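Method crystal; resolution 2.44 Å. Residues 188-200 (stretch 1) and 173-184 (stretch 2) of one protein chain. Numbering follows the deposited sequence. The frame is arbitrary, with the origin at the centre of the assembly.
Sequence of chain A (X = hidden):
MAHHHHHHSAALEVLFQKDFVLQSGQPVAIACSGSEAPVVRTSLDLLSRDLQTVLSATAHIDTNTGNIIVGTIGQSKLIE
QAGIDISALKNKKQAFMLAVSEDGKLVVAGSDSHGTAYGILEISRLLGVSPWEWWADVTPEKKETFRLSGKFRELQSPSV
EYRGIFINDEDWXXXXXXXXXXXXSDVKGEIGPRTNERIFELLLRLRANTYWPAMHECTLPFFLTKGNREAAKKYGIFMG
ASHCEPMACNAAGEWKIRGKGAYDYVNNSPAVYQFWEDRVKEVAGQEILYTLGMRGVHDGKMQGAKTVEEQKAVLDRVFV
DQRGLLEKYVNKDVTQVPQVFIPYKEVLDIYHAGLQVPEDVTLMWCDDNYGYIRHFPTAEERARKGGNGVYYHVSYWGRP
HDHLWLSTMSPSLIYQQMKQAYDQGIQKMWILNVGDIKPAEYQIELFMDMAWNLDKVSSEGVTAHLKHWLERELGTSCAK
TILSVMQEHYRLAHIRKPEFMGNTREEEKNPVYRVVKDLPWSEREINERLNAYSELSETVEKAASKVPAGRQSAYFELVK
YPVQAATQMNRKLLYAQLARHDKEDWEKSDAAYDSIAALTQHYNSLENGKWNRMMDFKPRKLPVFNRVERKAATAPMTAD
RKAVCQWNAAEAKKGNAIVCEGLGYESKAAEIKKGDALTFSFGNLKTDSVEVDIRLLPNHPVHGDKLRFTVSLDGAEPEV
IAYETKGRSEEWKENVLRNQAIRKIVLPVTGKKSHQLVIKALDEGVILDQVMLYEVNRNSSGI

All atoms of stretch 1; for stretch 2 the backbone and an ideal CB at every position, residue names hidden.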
ATOM      1  N   LYS A 188      27.520  -2.143 -10.093  1.00 69.99           N
ATOM      2  CA  LYS A 188      26.518  -1.597 -11.043  1.00 78.40           C
ATOM      3  C   LYS A 188      25.149  -1.182 -10.498  1.00 79.94           C
ATOM      4  O   LYS A 188      24.640  -0.117 -10.875  1.00 93.21           O
ATOM      5  CB  LYS A 188      26.368  -2.537 -12.267  1.00 89.49           C
ATOM      6  CG  LYS A 188      25.123  -2.345 -13.141  1.00 88.77           C
ATOM      7  CD  LYS A 188      25.284  -2.926 -14.543  1.00 84.14           C
ATOM      8  CE  LYS A 188      23.981  -3.517 -15.080  1.00 87.83           C
ATOM      9  NZ  LYS A 188      22.888  -2.550 -15.417  1.00 74.49           N
ATOM     10  N   GLY A 189      24.543  -1.996  -9.635  1.00 65.48           N
ATOM     11  CA  GLY A 189      23.227  -1.604  -9.086  1.00 56.67           C
ATOM     12  C   GLY A 189      23.106  -1.950  -7.621  1.00 57.29           C
ATOM     13  O   GLY A 189      22.172  -2.655  -7.208  1.00 54.12           O
ATOM     14  N   GLU A 190      24.058  -1.473  -6.829  1.00 53.15           N
ATOM     15  CA  GLU A 190      24.141  -1.925  -5.465  1.00 55.23           C
ATOM     16  C   GLU A 190      23.393  -1.021  -4.462  1.00 53.85           C
ATOM     17  O   GLU A 190      23.628   0.185  -4.406  1.00 49.68           O
ATOM     18  CB  GLU A 190      25.592  -2.173  -5.062  1.00 57.13           C
ATOM     19  CG  GLU A 190      25.706  -3.087  -3.848  1.00 63.72           C
ATOM     20  CD  GLU A 190      27.140  -3.381  -3.449  1.00 66.50           C
ATOM     21  OE1 GLU A 190      27.936  -2.430  -3.341  1.00 65.32           O
ATOM     22  OE2 GLU A 190      27.455  -4.573  -3.235  1.00 72.69           O
ATOM     23  N   ILE A 191      22.483  -1.658  -3.714  1.00 46.04           N
ATOM     24  CA  ILE A 191      21.689  -1.078  -2.636  1.00 43.49           C
ATOM     25  C   ILE A 191      22.168  -1.912  -1.485  1.00 42.92           C
ATOM     26  O   ILE A 191      21.738  -3.058  -1.317  1.00 47.18           O
ATOM     27  CB  ILE A 191      20.160  -1.303  -2.857  1.00 43.72           C
ATOM     28  CG1 ILE A 191      19.744  -0.811  -4.255  1.00 37.47           C
ATOM     29  CG2 ILE A 191      19.299  -0.773  -1.679  1.00 34.86           C
ATOM     30  CD1 ILE A 191      18.249  -0.987  -4.550  1.00 42.00           C
ATOM     31  N   GLY A 192      23.098  -1.359  -0.723  1.00 43.42           N
ATOM     32  CA  GLY A 192      23.957  -2.164   0.102  1.00 43.00           C
ATOM     33  C   GLY A 192      23.473  -2.321   1.520  1.00 50.00           C
ATOM     34  O   GLY A 192      22.313  -2.028   1.818  1.00 47.75           O
ATOM     35  N   PRO A 193      24.372  -2.788   2.411  1.00 52.88           N
ATOM     36  CA  PRO A 193      23.976  -3.006   3.799  1.00 49.15           C
ATOM     37  C   PRO A 193      23.463  -1.743   4.493  1.00 46.38           C
ATOM     38  O   PRO A 193      22.451  -1.811   5.203  1.00 55.48           O
ATOM     39  CB  PRO A 193      25.267  -3.558   4.475  1.00 49.17           C
ATOM     40  CG  PRO A 193      26.401  -3.225   3.528  1.00 47.99           C
ATOM     41  CD  PRO A 193      25.774  -3.202   2.149  1.00 48.81           C
ATOM     42  N   ARG A 194      24.151  -0.621   4.314  1.00 46.23           N
ATOM     43  CA  ARG A 194      23.793   0.630   5.012  1.00 50.17           C
ATOM     44  C   ARG A 194      22.384   1.118   4.616  1.00 46.78           C
ATOM     45  O   ARG A 194      21.565   1.434   5.476  1.00 49.39           O
ATOM     46  CB  ARG A 194      24.899   1.709   4.859  1.00 51.69           C
ATOM     47  CG  ARG A 194      25.661   2.073   6.141  1.00 51.46           C
ATOM     48  CD  ARG A 194      26.780   1.110   6.496  1.00 60.58           C
ATOM     49  NE  ARG A 194      26.287  -0.109   7.155  1.00 70.89           N
ATOM     50  CZ  ARG A 194      26.893  -1.304   7.137  1.00 71.99           C
ATOM     51  NH1 ARG A 194      28.046  -1.475   6.486  1.00 66.62           N
ATOM     52  NH2 ARG A 194      26.333  -2.347   7.758  1.00 66.59           N
ATOM     53  N   THR A 195      22.064   1.097   3.327  1.00 46.55           N
ATOM     54  CA  THR A 195      20.687   1.376   2.894  1.00 43.89           C
ATOM     55  C   THR A 195      19.644   0.428   3.545  1.00 45.15           C
ATOM     56  O   THR A 195      18.605   0.887   4.051  1.00 47.55           O
ATOM     57  CB  THR A 195      20.592   1.358   1.382  1.00 41.47           C
ATOM     58  OG1 THR A 195      21.652   2.174   0.855  1.00 39.60           O
ATOM     59  CG2 THR A 195      19.229   1.858   0.913  1.00 36.01           C
ATOM     60  N   ASN A 196      19.945  -0.865   3.591  1.00 42.11           N
ATOM     61  CA  ASN A 196      19.016  -1.836   4.178  1.00 44.44           C
ATOM     62  C   ASN A 196      18.778  -1.656   5.686  1.00 48.57           C
ATOM     63  O   ASN A 196      17.629  -1.727   6.145  1.00 47.66           O
ATOM     64  CB  ASN A 196      19.388  -3.271   3.778  1.00 44.97           C
ATOM     65  CG  ASN A 196      18.941  -3.604   2.363  1.00 48.85           C
ATOM     66  OD1 ASN A 196      17.761  -3.911   2.122  1.00 50.99           O
ATOM     67  ND2 ASN A 196      19.865  -3.503   1.402  1.00 44.84           N
ATOM     68  N   GLU A 197      19.840  -1.356   6.443  1.00 48.87           N
ATOM     69  CA  GLU A 197      19.671  -0.989   7.847  1.00 46.46           C
ATOM     70  C   GLU A 197      18.685   0.178   8.022  1.00 47.36           C
ATOM     71  O   GLU A 197      17.849   0.153   8.941  1.00 48.04           O
ATOM     72  CB  GLU A 197      21.013  -0.701   8.500  1.00 50.60           C
ATOM     73  CG  GLU A 197      21.923  -1.923   8.539  1.00 57.54           C
ATOM     74  CD  GLU A 197      23.341  -1.607   8.999  1.00 65.16           C
ATOM     75  OE1 GLU A 197      23.922  -0.595   8.518  1.00 61.01           O
ATOM     76  OE2 GLU A 197      23.878  -2.393   9.820  1.00 61.89           O
ATOM     77  N   ARG A 198      18.772   1.180   7.135  1.00 43.20           N
ATOM     78  CA  ARG A 198      17.815   2.275   7.110  1.00 45.04           C
ATOM     79  C   ARG A 198      16.364   1.836   6.843  1.00 43.76           C
ATOM     80  O   ARG A 198      15.463   2.287   7.548  1.00 41.30           O
ATOM     81  CB  ARG A 198      18.225   3.362   6.113  1.00 45.48           C
ATOM     82  CG  ARG A 198      19.297   4.310   6.639  1.00 48.10           C
ATOM     83  CD  ARG A 198      18.928   5.057   7.920  1.00 43.80           C
ATOM     84  NE  ARG A 198      20.035   5.948   8.267  1.00 43.85           N
ATOM     85  CZ  ARG A 198      20.144   6.729   9.346  1.00 44.87           C
ATOM     86  NH1 ARG A 198      19.214   6.791  10.313  1.00 41.99           N
ATOM     87  NH2 ARG A 198      21.243   7.466   9.449  1.00 43.26           N
ATOM     88  N   ILE A 199      16.160   0.972   5.842  1.00 40.99           N
ATOM     89  CA  ILE A 199      14.855   0.383   5.567  1.00 40.49           C
ATOM     90  C   ILE A 199      14.336  -0.427   6.752  1.00 44.02           C
ATOM     91  O   ILE A 199      13.160  -0.275   7.157  1.00 44.43           O
ATOM     92  CB  ILE A 199      14.867  -0.464   4.284  1.00 45.75           C
ATOM     93  CG1 ILE A 199      15.349   0.413   3.107  1.00 45.63           C
ATOM     94  CG2 ILE A 199      13.474  -1.029   4.027  1.00 40.91           C
ATOM     95  CD1 ILE A 199      15.558  -0.328   1.791  1.00 44.37           C
ATOM     96  N   PHE A 200      15.217  -1.229   7.351  1.00 42.22           N
ATOM     97  CA  PHE A 200      14.813  -2.031   8.491  1.00 41.09           C
ATOM     98  C   PHE A 200      14.460  -1.222   9.737  1.00 43.53           C
ATOM     99  O   PHE A 200      13.500  -1.598  10.459  1.00 45.57           O
ATOM    100  CB  PHE A 200      15.803  -3.144   8.806  1.00 47.50           C
ATOM    101  CG  PHE A 200      16.197  -4.008   7.624  1.00 44.82           C
ATOM    102  CD1 PHE A 200      15.323  -4.274   6.579  1.00 44.88           C
ATOM    103  CD2 PHE A 200      17.468  -4.588   7.582  1.00 48.98           C
ATOM    104  CE1 PHE A 200      15.717  -5.076   5.520  1.00 44.95           C
ATOM    105  CE2 PHE A 200      17.873  -5.386   6.507  1.00 42.34           C
ATOM    106  CZ  PHE A 200      16.991  -5.637   5.485  1.00 43.73           C
ATOM    107  N   UNK A 173      14.388   5.775  -8.637  1.00 39.94           N
ATOM    108  CA  UNK A 173      14.310   6.388  -7.320  1.00 39.94           C
ATOM    109  C   UNK A 173      15.170   5.729  -6.268  1.00 41.76           C
ATOM    110  O   UNK A 173      16.300   6.147  -6.026  1.00 45.40           O
ATOM    111  CB  UNK A 173      12.856   6.385  -6.843  1.00 39.94           C
ATOM    112  N   UNK A 174      14.650   4.688  -5.635  1.00 40.14           N
ATOM    113  CA  UNK A 174      15.388   4.112  -4.528  1.00 36.49           C
ATOM    114  C   UNK A 174      16.679   3.448  -4.963  1.00 38.65           C
ATOM    115  O   UNK A 174      17.675   3.530  -4.225  1.00 43.62           O
ATOM    116  CB  UNK A 174      14.511   3.097  -3.792  1.00 36.49           C
ATOM    117  N   UNK A 175      16.723   2.846  -6.155  1.00 45.07           N
ATOM    118  CA  UNK A 175      18.034   2.246  -6.592  1.00 49.39           C
ATOM    119  C   UNK A 175      19.108   3.336  -6.792  1.00 49.65           C
ATOM    120  O   UNK A 175      20.098   3.301  -6.063  1.00 47.40           O
ATOM    121  CB  UNK A 175      17.857   1.464  -7.895  1.00 49.39           C
ATOM    122  N   UNK A 176      18.923   4.317  -7.701  1.00 48.04           N
ATOM    123  CA  UNK A 176      19.981   5.351  -7.885  1.00 48.57           C
ATOM    124  C   UNK A 176      20.257   6.163  -6.631  1.00 49.13           C
ATOM    125  O   UNK A 176      21.401   6.509  -6.373  1.00 53.48           O
ATOM    126  CB  UNK A 176      19.587   6.309  -9.011  1.00 48.57           C
ATOM    127  N   UNK A 177      19.230   6.435  -5.839  1.00 45.82           N
ATOM    128  CA  UNK A 177      19.439   7.141  -4.583  1.00 41.87           C
ATOM    129  C   UNK A 177      20.397   6.376  -3.655  1.00 45.44           C
ATOM    130  O   UNK A 177      21.314   6.959  -3.082  1.00 46.12           O
ATOM    131  CB  UNK A 177      18.097   7.368  -3.884  1.00 41.87           C
ATOM    132  N   UNK A 178      20.188   5.071  -3.516  1.00 46.59           N
ATOM    133  CA  UNK A 178      21.066   4.251  -2.681  1.00 48.64           C
ATOM    134  C   UNK A 178      22.513   4.157  -3.230  1.00 49.14           C
ATOM    135  O   UNK A 178      23.470   4.487  -2.512  1.00 47.16           O
ATOM    136  CB  UNK A 178      20.472   2.847  -2.553  1.00 48.64           C
ATOM    137  N   UNK A 179      22.612   3.732  -4.499  1.00 46.52           N
ATOM    138  CA  UNK A 179      23.830   3.520  -5.289  1.00 49.72           C
ATOM    139  C   UNK A 179      24.716   4.746  -5.576  1.00 51.22           C
ATOM    140  O   UNK A 179      25.879   4.595  -5.914  1.00 50.58           O
ATOM    141  CB  UNK A 179      23.422   2.909  -6.631  1.00 49.72           C
ATOM    142  N   UNK A 180      24.163   5.950  -5.478  1.00 52.12           N
ATOM    143  CA  UNK A 180      24.945   7.181  -5.740  1.00 57.38           C
ATOM    144  C   UNK A 180      24.861   8.235  -4.617  1.00 54.82           C
ATOM    145  O   UNK A 180      25.859   8.869  -4.315  1.00 57.89           O
ATOM    146  CB  UNK A 180      24.464   7.814  -7.047  1.00 57.38           C
ATOM    147  N   UNK A 181      23.700   8.386  -3.977  1.00 51.20           N
ATOM    148  CA  UNK A 181      23.552   9.415  -2.969  1.00 47.43           C
ATOM    149  C   UNK A 181      23.781   8.980  -1.528  1.00 52.58           C
ATOM    150  O   UNK A 181      24.569   9.606  -0.821  1.00 54.18           O
ATOM    151  CB  UNK A 181      22.146  10.009  -3.082  1.00 47.43           C
ATOM    152  N   UNK A 182      23.125   7.906  -1.089  1.00 54.20           N
ATOM    153  CA  UNK A 182      23.219   7.509   0.312  1.00 45.68           C
ATOM    154  C   UNK A 182      24.327   6.534   0.662  1.00 50.15           C
ATOM    155  O   UNK A 182      24.988   6.695   1.685  1.00 45.32           O
ATOM    156  CB  UNK A 182      21.886   6.892   0.739  1.00 45.68           C
ATOM    157  N   UNK A 183      24.499   5.493  -0.150  1.00 53.23           N
ATOM    158  CA  UNK A 183      25.559   4.512   0.084  1.00 53.04           C
ATOM    159  C   UNK A 183      26.284   4.305  -1.246  1.00 54.49           C
ATOM    160  O   UNK A 183      26.043   3.284  -1.925  1.00 55.68           O
ATOM    161  CB  UNK A 183      25.001   3.196   0.629  1.00 53.04           C
ATOM    162  N   UNK A 184      27.129   5.294  -1.651  1.00 55.76           N
ATOM    163  CA  UNK A 184      27.703   5.308  -3.011  1.00 57.40           C
ATOM    164  C   UNK A 184      28.538   4.045  -3.248  1.00 59.03           C
ATOM    165  O   UNK A 184      29.388   3.690  -2.438  1.00 58.65           O
ATOM    166  CB  UNK A 184      28.563   6.556  -3.222  1.00 57.40           C
TER

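Position 173 lies right before the helix that begins at 174, beyond reach of stretch 1. Its phi/psi of -159/-85 is tolerated most easily without a CB, and G173 occupies this N-cap, its O accepting the backbone bond from N of 177 (3.0 Å).

At position 174 the CA-to-CB bond points sideways, and no atom of stretch 1 lies within 5.5 Å of the ideal CB. Only a side chain with some length can reach the methyls of I191 and I199, so leucine, methionine or phenylalanine would suit. The residue is L174, whose CD2 lies 4.0 Å from I191 CD1 and whose CD1 lies 4.5 Å from I199 CD1.

Position 175 also points sideways, its ideal CB 4.2 Å from I191 CD1. An apolar chain could cover that methyl, and a long, flexible one could extend as far as G189. Selenomethionine M175 does both: CG is 3.7 Å from I191 CD1, and SE is 4.1 Å from G189 CA.

Position 176 points away, leaving the choice open; P176 makes no contact.

Position 177 points sideways with nothing close to its CB, so a large side chain is needed to reach T195. W177 does so, its CZ3 3.9 Å from T195 CG2. Its backbone O accepts from N of both 181 and 182, marking the wider pi-type turn.

Position 178 points toward stretch 1. Its ideal CB is 3.7 Å from T195 OG1 and 3.9 Å from I191 CG2, which favours a small residue; alanine, serine or cysteine would fit, and a hydroxyl could exploit T195. S178 donates from OG to T195 OG1 at 2.5 Å, while the same OG packs 3.5 Å from I191 CG2.

Position 179 faces the E190 backbone, its ideal CB 3.5 Å from E190 O. A short polar side chain would suit the peptide groups there, asparagine, aspartate or serine among them. N179 lies along this segment, with its amide orientation uncertain.

Position 180 points away and 181 is out of reach, so many residues would suit; they are K180 and T181.

Position 182 points toward stretch 1, its ideal CB 4.7 Å from T195 OG1, and the R198 guanidinium lies farther along. Tyrosine has the length for it, whereas glutamate or glutamine would fall short of R198 NE. Y182 spans the gap: R198 NE donates to Y182 OH at 2.9 Å and 172°, and T195 OG1 sits at the ring edge, 3.7 Å from CD2.

Position 183 leaves helical phi/psi and points toward the start of helix 193-200, where unpaired amides and the T195 hydroxyl call for an acceptor. Aspartate, glutamate or glutamine could accept, a carboxylate offering two acceptors; the residue is E183. Its OE1 accepts from T195 N (2.8 Å) and T195 OG1 (2.7 Å), and weakly from G192 N (3.1 Å), while OE2 accepts from R194 N (3.0 Å).

Position 184 points away, and P184 makes no contact.

Stretch 2 (173-184) GLMPWSNKTYEP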
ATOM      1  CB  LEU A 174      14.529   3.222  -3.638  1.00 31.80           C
ATOM      2  CG  LEU A 174      15.106   2.774  -2.297  1.00 32.76           C
ATOM      3  CD1 LEU A 174      14.013   2.489  -1.305  1.00 34.19           C
ATOM      4  CD2 LEU A 174      15.940   1.525  -2.487  1.00 39.09           C
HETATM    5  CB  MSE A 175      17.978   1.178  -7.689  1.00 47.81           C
HETATM    6  CG  MSE A 175      19.317   0.442  -7.832  1.00 46.58           C
HETATM    7 SE   MSE A 175      20.572   1.501  -8.953  1.00 51.85          SE
HETATM    8  CE  MSE A 175      19.807   1.374 -10.753  1.00 41.74           C
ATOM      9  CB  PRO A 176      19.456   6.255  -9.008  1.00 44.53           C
ATOM     10  CG  PRO A 176      18.008   5.943  -9.143  1.00 46.49           C
ATOM     11  CD  PRO A 176      17.757   4.572  -8.575  1.00 47.77           C
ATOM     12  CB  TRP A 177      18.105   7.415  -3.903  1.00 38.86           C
ATOM     13  CG  TRP A 177      18.275   7.901  -2.538  1.00 38.08           C
ATOM     14  CD1 TRP A 177      18.634   9.177  -2.155  1.00 39.68           C
ATOM     15  CD2 TRP A 177      18.127   7.134  -1.335  1.00 36.39           C
ATOM     16  NE1 TRP A 177      18.715   9.231  -0.782  1.00 40.85           N
ATOM     17  CE2 TRP A 177      18.426   7.993  -0.255  1.00 35.49           C
ATOM     18  CE3 TRP A 177      17.790   5.796  -1.067  1.00 40.13           C
ATOM     19  CZ2 TRP A 177      18.376   7.574   1.079  1.00 37.37           C
ATOM     20  CZ3 TRP A 177      17.749   5.366   0.294  1.00 40.53           C
ATOM     21  CH2 TRP A 177      18.048   6.256   1.336  1.00 36.80           C
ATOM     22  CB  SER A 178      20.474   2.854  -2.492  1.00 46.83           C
ATOM     23  OG  SER A 178      21.301   2.121  -1.629  1.00 50.85           O
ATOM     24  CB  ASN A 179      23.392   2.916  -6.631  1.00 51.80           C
ATOM     25  CG  ASN A 179      24.533   2.317  -7.426  1.00 47.98           C
ATOM     26  OD1 ASN A 179      25.157   1.348  -7.010  1.00 56.61           O
ATOM     27  ND2 ASN A 179      24.775   2.863  -8.590  1.00 42.37           N
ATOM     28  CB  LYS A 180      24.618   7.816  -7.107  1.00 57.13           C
ATOM     29  CG  LYS A 180      24.242   6.835  -8.200  1.00 61.37           C
ATOM     30  CD  LYS A 180      25.286   6.593  -9.271  1.00 67.43           C
ATOM     31  CE  LYS A 180      24.515   6.522 -10.593  1.00 71.57           C
ATOM     32  NZ  LYS A 180      25.273   6.041 -11.774  1.00 75.70           N
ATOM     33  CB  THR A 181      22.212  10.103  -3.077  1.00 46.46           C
ATOM     34  OG1 THR A 181      21.971  10.450  -4.447  1.00 42.19           O
ATOM     35  CG2 THR A 181      22.228  11.348  -2.213  1.00 40.90           C
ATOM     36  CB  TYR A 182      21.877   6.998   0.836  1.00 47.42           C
ATOM     37  CG  TYR A 182      21.941   6.681   2.304  1.00 42.00           C
ATOM     38  CD1 TYR A 182      22.122   7.691   3.240  1.00 44.27           C
ATOM     39  CD2 TYR A 182      21.889   5.362   2.747  1.00 39.36           C
ATOM     40  CE1 TYR A 182      22.221   7.398   4.596  1.00 47.18           C
ATOM     41  CE2 TYR A 182      21.982   5.052   4.094  1.00 42.20           C
ATOM     42  CZ  TYR A 182      22.142   6.077   5.012  1.00 46.55           C
ATOM     43  OH  TYR A 182      22.223   5.782   6.340  1.00 44.99           O
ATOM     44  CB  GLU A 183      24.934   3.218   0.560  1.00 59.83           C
ATOM     45  CG  GLU A 183      25.879   2.197   1.170  1.00 61.95           C
ATOM     46  CD  GLU A 183      25.158   0.908   1.494  1.00 64.76           C
ATOM     47  OE1 GLU A 183      23.918   0.862   1.301  1.00 66.58           O
ATOM     48  OE2 GLU A 183      25.817  -0.055   1.946  1.00 61.28           O
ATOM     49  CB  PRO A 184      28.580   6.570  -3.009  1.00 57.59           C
ATOM     50  CG  PRO A 184      28.054   7.413  -1.881  1.00 52.48           C
ATOM     51  CD  PRO A 184      27.637   6.429  -0.842  1.00 52.84           C
TER
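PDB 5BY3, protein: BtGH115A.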